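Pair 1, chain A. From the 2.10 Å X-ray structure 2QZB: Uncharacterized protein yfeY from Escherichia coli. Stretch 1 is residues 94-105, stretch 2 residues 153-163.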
# COMPACT_ATOMS: atom_id res chain seq x y z
N GLY A 94 9.61 5.05 -8.35
CA GLY A 94 10.89 5.10 -7.63
C GLY A 94 10.74 5.18 -6.10
O GLY A 94 11.72 5.15 -5.35
N VAL A 95 9.51 5.30 -5.64
CA VAL A 95 9.25 5.38 -4.24
C VAL A 95 9.34 3.96 -3.60
O VAL A 95 8.99 2.94 -4.23
CB VAL A 95 7.93 6.11 -3.98
CG1 VAL A 95 7.59 6.09 -2.54
CG2 VAL A 95 8.04 7.59 -4.50
N LYS A 96 9.86 3.92 -2.38
CA LYS A 96 9.98 2.66 -1.63
C LYS A 96 9.65 2.95 -0.19
O LYS A 96 9.60 4.11 0.23
CB LYS A 96 11.40 2.10 -1.72
CG LYS A 96 12.45 3.05 -1.17
CD LYS A 96 13.87 2.54 -1.45
CE LYS A 96 14.91 3.68 -1.64
NZ LYS A 96 16.33 3.14 -1.79
N ILE A 97 9.43 1.89 0.56
CA ILE A 97 9.30 1.96 2.01
C ILE A 97 10.54 2.66 2.56
O ILE A 97 11.65 2.31 2.18
CB ILE A 97 9.11 0.54 2.61
CG1 ILE A 97 7.93 -0.17 1.95
CG2 ILE A 97 8.94 0.58 4.12
CD1 ILE A 97 6.61 0.39 2.28
N GLY A 98 10.34 3.65 3.42
CA GLY A 98 11.42 4.47 3.85
C GLY A 98 11.68 5.77 3.10
O GLY A 98 12.41 6.61 3.60
N THR A 99 11.08 5.97 1.91
CA THR A 99 11.29 7.24 1.19
C THR A 99 10.84 8.38 2.12
O THR A 99 9.78 8.29 2.71
CB THR A 99 10.51 7.26 -0.13
OG1 THR A 99 11.07 6.26 -0.98
CG2 THR A 99 10.62 8.66 -0.88
N PRO A 100 11.66 9.44 2.28
CA PRO A 100 11.26 10.60 3.08
C PRO A 100 10.08 11.36 2.43
O PRO A 100 10.02 11.52 1.22
CB PRO A 100 12.53 11.47 3.13
CG PRO A 100 13.69 10.45 2.85
CD PRO A 100 13.05 9.57 1.79
N PHE A 101 9.13 11.80 3.24
CA PHE A 101 8.06 12.67 2.73
C PHE A 101 8.58 13.85 1.88
O PHE A 101 8.07 14.11 0.78
CB PHE A 101 7.28 13.21 3.94
CG PHE A 101 6.10 14.06 3.59
CD1 PHE A 101 4.86 13.49 3.27
CD2 PHE A 101 6.19 15.46 3.64
CE1 PHE A 101 3.75 14.27 2.95
CE2 PHE A 101 5.09 16.26 3.33
CZ PHE A 101 3.87 15.68 2.98
N SER A 102 9.60 14.55 2.40
CA SER A 102 10.22 15.75 1.81
C SER A 102 10.92 15.51 0.48
O SER A 102 11.18 16.48 -0.28
CB SER A 102 11.21 16.34 2.81
OG SER A 102 12.20 15.38 3.15
N ASP A 103 11.18 14.24 0.17
CA ASP A 103 11.65 13.84 -1.16
C ASP A 103 10.53 13.99 -2.23
O ASP A 103 10.78 14.15 -3.44
CB ASP A 103 12.14 12.37 -1.11
CG ASP A 103 13.62 12.24 -0.70
OD1 ASP A 103 14.22 13.23 -0.26
OD2 ASP A 103 14.20 11.13 -0.82
N LEU A 104 9.28 13.92 -1.79
CA LEU A 104 8.17 13.83 -2.74
C LEU A 104 7.26 15.01 -2.75
O LEU A 104 6.73 15.35 -3.81
CB LEU A 104 7.33 12.57 -2.46
CG LEU A 104 8.15 11.29 -2.48
CD1 LEU A 104 7.34 10.16 -1.89
CD2 LEU A 104 8.66 10.96 -3.89
N TYR A 105 7.05 15.61 -1.58
CA TYR A 105 6.05 16.68 -1.40
C TYR A 105 6.64 17.85 -0.65
O TYR A 105 7.37 17.67 0.32
CB TYR A 105 4.79 16.19 -0.66
CG TYR A 105 4.18 14.95 -1.27
CD1 TYR A 105 3.45 15.02 -2.44
CD2 TYR A 105 4.38 13.70 -0.68
CE1 TYR A 105 2.90 13.87 -3.03
CE2 TYR A 105 3.85 12.52 -1.27
CZ TYR A 105 3.09 12.63 -2.42
OH TYR A 105 2.55 11.51 -3.00
N THR A 153 6.08 18.91 10.69
CA THR A 153 6.16 17.57 11.26
C THR A 153 6.32 16.53 10.16
O THR A 153 7.23 15.68 10.23
CB THR A 153 4.87 17.21 12.03
OG1 THR A 153 4.72 18.09 13.14
CG2 THR A 153 4.93 15.75 12.54
N LEU A 154 5.44 16.60 9.16
CA LEU A 154 5.42 15.63 8.07
C LEU A 154 6.71 15.53 7.27
O LEU A 154 6.98 14.47 6.73
CB LEU A 154 4.24 15.87 7.13
CG LEU A 154 2.85 15.64 7.71
CD1 LEU A 154 1.79 15.94 6.63
CD2 LEU A 154 2.70 14.22 8.24
N LYS A 155 7.50 16.61 7.20
CA LYS A 155 8.68 16.60 6.31
C LYS A 155 9.63 15.43 6.61
O LYS A 155 10.23 14.87 5.70
CB LYS A 155 9.44 17.95 6.27
CG LYS A 155 9.99 18.40 7.62
CD LYS A 155 10.66 19.80 7.57
CE LYS A 155 11.76 19.88 8.66
NZ LYS A 155 12.00 21.25 9.26
N ASN A 156 9.66 15.02 7.88
CA ASN A 156 10.50 13.95 8.39
C ASN A 156 9.82 12.56 8.42
O ASN A 156 10.44 11.54 8.79
CB ASN A 156 10.99 14.32 9.80
CG ASN A 156 11.77 15.63 9.83
OD1 ASN A 156 12.68 15.83 9.00
ND2 ASN A 156 11.40 16.53 10.74
N TRP A 157 8.55 12.51 8.03
CA TRP A 157 7.87 11.21 7.89
C TRP A 157 8.45 10.37 6.73
O TRP A 157 9.12 10.89 5.84
CB TRP A 157 6.36 11.43 7.75
CG TRP A 157 5.70 11.79 9.08
CD1 TRP A 157 6.24 12.50 10.11
CD2 TRP A 157 4.37 11.44 9.49
NE1 TRP A 157 5.34 12.60 11.15
CE2 TRP A 157 4.18 11.95 10.79
CE3 TRP A 157 3.32 10.72 8.89
CZ2 TRP A 157 2.97 11.81 11.50
CZ3 TRP A 157 2.13 10.55 9.60
CH2 TRP A 157 1.96 11.09 10.89
N LYS A 158 8.23 9.06 6.77
CA LYS A 158 8.74 8.17 5.73
C LYS A 158 7.63 7.24 5.27
O LYS A 158 6.76 6.92 6.06
CB LYS A 158 9.93 7.34 6.25
CG LYS A 158 11.15 8.22 6.54
CD LYS A 158 12.35 7.41 6.97
CE LYS A 158 13.53 8.34 7.34
NZ LYS A 158 14.56 7.55 8.14
N VAL A 159 7.72 6.79 4.02
CA VAL A 159 6.76 5.90 3.44
C VAL A 159 6.75 4.60 4.24
O VAL A 159 7.81 3.97 4.40
CB VAL A 159 7.12 5.59 1.93
CG1 VAL A 159 6.22 4.48 1.38
CG2 VAL A 159 6.99 6.84 1.06
N SER A 160 5.59 4.20 4.71
CA SER A 160 5.47 2.95 5.48
C SER A 160 4.59 1.93 4.76
O SER A 160 4.58 0.76 5.12
CB SER A 160 4.91 3.23 6.87
OG SER A 160 3.69 3.93 6.75
N LYS A 161 3.87 2.36 3.73
CA LYS A 161 3.13 1.44 2.89
C LYS A 161 2.96 2.02 1.49
O LYS A 161 2.85 3.24 1.32
CB LYS A 161 1.78 1.18 3.56
CG LYS A 161 0.88 0.22 2.90
CD LYS A 161 0.17 -0.54 4.00
CE LYS A 161 -0.95 0.25 4.59
NZ LYS A 161 -1.74 -0.61 5.53
N ILE A 162 2.95 1.15 0.48
CA ILE A 162 2.60 1.57 -0.87
C ILE A 162 1.26 0.85 -1.21
O ILE A 162 1.14 -0.37 -1.03
CB ILE A 162 3.72 1.23 -1.91
CG1 ILE A 162 5.07 1.87 -1.50
CG2 ILE A 162 3.30 1.71 -3.33
CD1 ILE A 162 6.21 1.44 -2.32
N ILE A 163 0.29 1.61 -1.69
CA ILE A 163 -1.05 1.05 -1.97
C ILE A 163 -1.39 1.15 -3.44
O ILE A 163 -1.29 2.24 -4.04
CB ILE A 163 -2.11 1.77 -1.14
CG1 ILE A 163 -1.70 1.76 0.34
CG2 ILE A 163 -3.52 1.17 -1.36
CD1 ILE A 163 -2.48 2.71 1.14

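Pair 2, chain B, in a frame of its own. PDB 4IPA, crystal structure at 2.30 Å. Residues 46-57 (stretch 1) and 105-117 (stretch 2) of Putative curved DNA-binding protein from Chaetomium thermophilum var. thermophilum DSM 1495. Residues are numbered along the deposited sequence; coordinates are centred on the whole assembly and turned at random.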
# COMPACT_ATOMS: atom_id res chain seq x y z
N LEU B 46 15.37 5.43 9.67
CA LEU B 46 16.43 5.83 8.75
C LEU B 46 16.04 7.05 7.91
O LEU B 46 16.91 7.68 7.31
CB LEU B 46 16.85 4.68 7.84
CG LEU B 46 17.31 3.38 8.53
CD1 LEU B 46 17.62 2.28 7.50
CD2 LEU B 46 18.52 3.63 9.42
N CYS B 47 14.74 7.38 7.86
CA CYS B 47 14.28 8.44 6.96
C CYS B 47 14.46 9.85 7.54
O CYS B 47 13.49 10.57 7.74
CB CYS B 47 12.83 8.22 6.53
SG CYS B 47 12.61 6.72 5.55
N VAL B 48 15.71 10.21 7.80
CA VAL B 48 16.04 11.54 8.29
C VAL B 48 16.52 12.43 7.14
O VAL B 48 16.99 11.94 6.12
CB VAL B 48 17.11 11.46 9.41
CG1 VAL B 48 16.67 10.49 10.51
CG2 VAL B 48 18.44 11.03 8.83
N PRO B 49 16.39 13.75 7.30
CA PRO B 49 16.87 14.66 6.25
C PRO B 49 18.33 14.38 5.91
O PRO B 49 19.13 14.19 6.83
CB PRO B 49 16.73 16.03 6.91
CG PRO B 49 15.57 15.86 7.85
CD PRO B 49 15.78 14.48 8.42
N GLY B 50 18.65 14.33 4.62
CA GLY B 50 20.02 14.08 4.18
C GLY B 50 20.31 12.63 3.82
O GLY B 50 21.28 12.35 3.10
N ALA B 51 19.48 11.71 4.31
CA ALA B 51 19.69 10.29 3.98
C ALA B 51 19.41 10.06 2.50
O ALA B 51 18.48 10.63 1.94
CB ALA B 51 18.81 9.38 4.84
N LYS B 52 20.22 9.21 1.89
CA LYS B 52 20.05 8.81 0.51
C LYS B 52 19.00 7.71 0.40
O LYS B 52 19.13 6.66 1.03
CB LYS B 52 21.39 8.30 -0.04
CG LYS B 52 22.53 9.29 0.10
CD LYS B 52 23.88 8.62 -0.09
CE LYS B 52 24.03 8.05 -1.49
NZ LYS B 52 25.32 7.31 -1.64
N ILE B 53 17.99 7.95 -0.42
CA ILE B 53 16.93 6.98 -0.62
C ILE B 53 17.44 5.58 -0.98
O ILE B 53 16.92 4.58 -0.46
CB ILE B 53 15.90 7.47 -1.68
CG1 ILE B 53 15.13 8.66 -1.12
CG2 ILE B 53 14.92 6.37 -2.04
CD1 ILE B 53 14.10 9.23 -2.08
N ILE B 54 18.45 5.49 -1.85
CA ILE B 54 18.91 4.17 -2.28
C ILE B 54 19.51 3.38 -1.12
O ILE B 54 19.43 2.15 -1.10
CB ILE B 54 19.91 4.21 -3.48
CG1 ILE B 54 20.06 2.81 -4.08
CG2 ILE B 54 21.27 4.70 -3.05
CD1 ILE B 54 19.80 2.77 -5.54
N ASP B 55 20.12 4.08 -0.16
CA ASP B 55 20.68 3.42 1.01
C ASP B 55 19.58 2.85 1.90
O ASP B 55 19.70 1.73 2.41
CB ASP B 55 21.55 4.40 1.80
CG ASP B 55 22.86 4.72 1.09
OD1 ASP B 55 23.23 3.97 0.15
OD2 ASP B 55 23.51 5.71 1.48
N ILE B 56 18.52 3.63 2.09
CA ILE B 56 17.38 3.20 2.90
C ILE B 56 16.69 1.97 2.32
O ILE B 56 16.44 1.00 3.03
CB ILE B 56 16.37 4.34 3.07
CG1 ILE B 56 17.08 5.62 3.54
CG2 ILE B 56 15.29 3.94 4.08
CD1 ILE B 56 16.20 6.86 3.58
N CYS B 57 16.40 1.99 1.02
CA CYS B 57 15.78 0.85 0.34
C CYS B 57 16.66 -0.39 0.45
O CYS B 57 16.17 -1.49 0.73
CB CYS B 57 15.51 1.15 -1.13
SG CYS B 57 14.34 2.47 -1.45
N GLU B 105 19.46 9.62 -9.78
CA GLU B 105 18.40 9.10 -8.92
C GLU B 105 18.96 8.54 -7.62
O GLU B 105 18.43 8.80 -6.55
CB GLU B 105 17.57 8.04 -9.65
CG GLU B 105 16.70 8.59 -10.78
CD GLU B 105 15.62 7.59 -11.21
OE1 GLU B 105 14.77 7.24 -10.34
OE2 GLU B 105 15.62 7.14 -12.39
N ALA B 106 20.04 7.77 -7.72
CA ALA B 106 20.60 7.10 -6.55
C ALA B 106 21.23 8.06 -5.54
O ALA B 106 21.63 7.65 -4.45
CB ALA B 106 21.61 6.02 -6.96
N ALA B 107 21.31 9.34 -5.90
CA ALA B 107 21.87 10.35 -5.00
C ALA B 107 20.76 11.20 -4.37
O ALA B 107 21.03 12.07 -3.54
CB ALA B 107 22.87 11.25 -5.73
N THR B 108 19.52 10.96 -4.78
CA THR B 108 18.36 11.62 -4.17
C THR B 108 18.36 11.45 -2.65
O THR B 108 18.54 10.34 -2.13
CB THR B 108 17.05 11.04 -4.72
OG1 THR B 108 17.07 11.05 -6.15
CG2 THR B 108 15.85 11.84 -4.20
N GLU B 109 18.15 12.55 -1.93
CA GLU B 109 18.14 12.51 -0.47
C GLU B 109 16.79 12.95 0.09
O GLU B 109 16.08 13.77 -0.51
CB GLU B 109 19.25 13.41 0.11
CG GLU B 109 20.63 13.16 -0.48
CD GLU B 109 21.74 13.94 0.22
OE1 GLU B 109 21.49 15.08 0.70
OE2 GLU B 109 22.86 13.40 0.31
N ILE B 110 16.47 12.42 1.26
CA ILE B 110 15.29 12.84 2.02
C ILE B 110 15.36 14.34 2.28
O ILE B 110 16.35 14.85 2.80
CB ILE B 110 15.22 12.10 3.39
CG1 ILE B 110 15.26 10.59 3.19
CG2 ILE B 110 13.96 12.52 4.16
CD1 ILE B 110 14.11 10.05 2.34
N GLN B 111 14.30 15.05 1.91
CA GLN B 111 14.18 16.48 2.17
C GLN B 111 13.38 16.72 3.46
O GLN B 111 12.34 16.12 3.68
CB GLN B 111 13.46 17.16 1.01
CG GLN B 111 14.10 16.88 -0.33
CD GLN B 111 15.52 17.39 -0.39
OE1 GLN B 111 15.76 18.59 -0.26
NE2 GLN B 111 16.47 16.48 -0.55
N PRO B 112 13.87 17.63 4.31
CA PRO B 112 13.23 17.91 5.61
C PRO B 112 11.77 18.37 5.48
O PRO B 112 11.42 19.15 4.59
CB PRO B 112 14.11 19.01 6.22
CG PRO B 112 14.84 19.62 5.03
CD PRO B 112 15.04 18.50 4.05
N GLY B 113 10.93 17.88 6.38
CA GLY B 113 9.52 18.24 6.43
C GLY B 113 8.64 17.59 5.38
O GLY B 113 7.44 17.75 5.40
N GLU B 114 9.24 16.86 4.43
CA GLU B 114 8.43 16.27 3.37
C GLU B 114 7.69 15.04 3.85
O GLU B 114 8.18 14.32 4.71
CB GLU B 114 9.28 15.91 2.17
CG GLU B 114 9.56 17.07 1.25
CD GLU B 114 10.12 16.62 -0.09
OE1 GLU B 114 10.45 17.51 -0.91
OE2 GLU B 114 10.21 15.38 -0.31
N PRO B 115 6.50 14.79 3.28
CA PRO B 115 5.77 13.55 3.56
C PRO B 115 6.33 12.39 2.74
O PRO B 115 6.23 12.39 1.52
CB PRO B 115 4.32 13.90 3.17
CG PRO B 115 4.47 14.96 2.14
CD PRO B 115 5.72 15.73 2.46
N ILE B 116 6.93 11.43 3.43
CA ILE B 116 7.62 10.30 2.81
C ILE B 116 6.76 9.06 2.96
O ILE B 116 6.34 8.72 4.08
CB ILE B 116 8.99 10.02 3.52
CG1 ILE B 116 9.87 11.28 3.52
CG2 ILE B 116 9.70 8.85 2.88
CD1 ILE B 116 10.06 11.88 2.15
N LYS B 117 6.49 8.38 1.85
CA LYS B 117 5.71 7.14 1.86
C LYS B 117 6.65 5.97 1.93
O LYS B 117 7.53 5.82 1.09
CB LYS B 117 4.83 7.00 0.61
CG LYS B 117 3.57 7.81 0.66
CD LYS B 117 3.89 9.30 0.67
CE LYS B 117 4.49 9.74 -0.66
NZ LYS B 117 4.70 11.23 -0.69
O HOH W 1 19.10 7.74 -3.14

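In both pairs a type II turn leads into a helical segment and lies against an extended strand-like segment, and the central backbones superpose to 0.9 Å. Three backbone hydrogen bonds fix the register. In pair 1, G98(A) N donates to V159(A) O (2.7 Å), V159(A) N to T99(A) O (2.9 Å) and F101(A) N to W157(A) O (2.8 Å); in pair 2, G50(B) N donates to I110(B) O (3.0 Å), I110(B) N to A51(B) O (2.8 Å) and I53(B) N to T108(B) O (3.0 Å). Between them sits a single beta bridge, P100(A) with K158(A) or K52(B) with E109(B). Its first-stretch residue donates no hydrogen bond across the pair, so proline, which has no amide hydrogen, fits there as well as lysine.

The turns run from K96(A) to T99(A) and from V48(B) to A51(B). G98(A) and G50(B), which match, have phi of 94° and 98°; a CB there would be jammed against the preceding carbonyl oxygen, so glycine suits the place. One residue earlier, I97(A) matches P49(B). Isoleucine reaches along the strand, its CD1 lying 4.2 Å from V159(A) CG1 and 4.3 Å from I162(A) CG1. Proline, whose ring suits a phi of -54°, instead sets its CG 3.8 Å from P112(B) CB.

V159(A) and I110(B) point toward the turn and bury the most area in their pairs. The branched valine packs on two residues of the turn segment: V159(A) CG2 lies 3.7 Å from V95(A) CG1, and V159(A) CG2 is also 3.7 Å from T99(A) CB. Isoleucine, with one more carbon, places I110(B) CD1 3.9 Å from I53(B) CG1, while I110(B) CG1 lies 3.9 Å from I56(B) CD1; the valine has a looser contact of its own with the helical segment, V159(A) CG2 to L104(A) CD1 at 4.5 Å. At the T99(A)/A51(B) position, threonine adds a hydrogen bond from its OG1 to K96(A) O (2.9 Å), whereas alanine offers only a methyl, CB being 4.1 Å from I110(B) CG1.

The two helical segments are packed with different side chains. F101(A), matching I53(B), lays a ring face against L154(A), whose CB is 4.0 Å from the ring centroid; the flat ring accommodates this CH-pi contact. I53(B) is smaller, and its CD1 packs 3.8 Å from T108(B) CG2. Next, S102(A) N makes a weak hydrogen bond to K155(A) O (3.4 Å). At the matching I54(B), a water takes over: it accepts from I54(B) N (2.7 Å) and donates to T108(B) O (2.8 Å) and, weakly, to A106(B) O (2.9 Å). The apolar side chain of I54(B) packs alongside, CD1 to A106(B) CB at 4.0 Å.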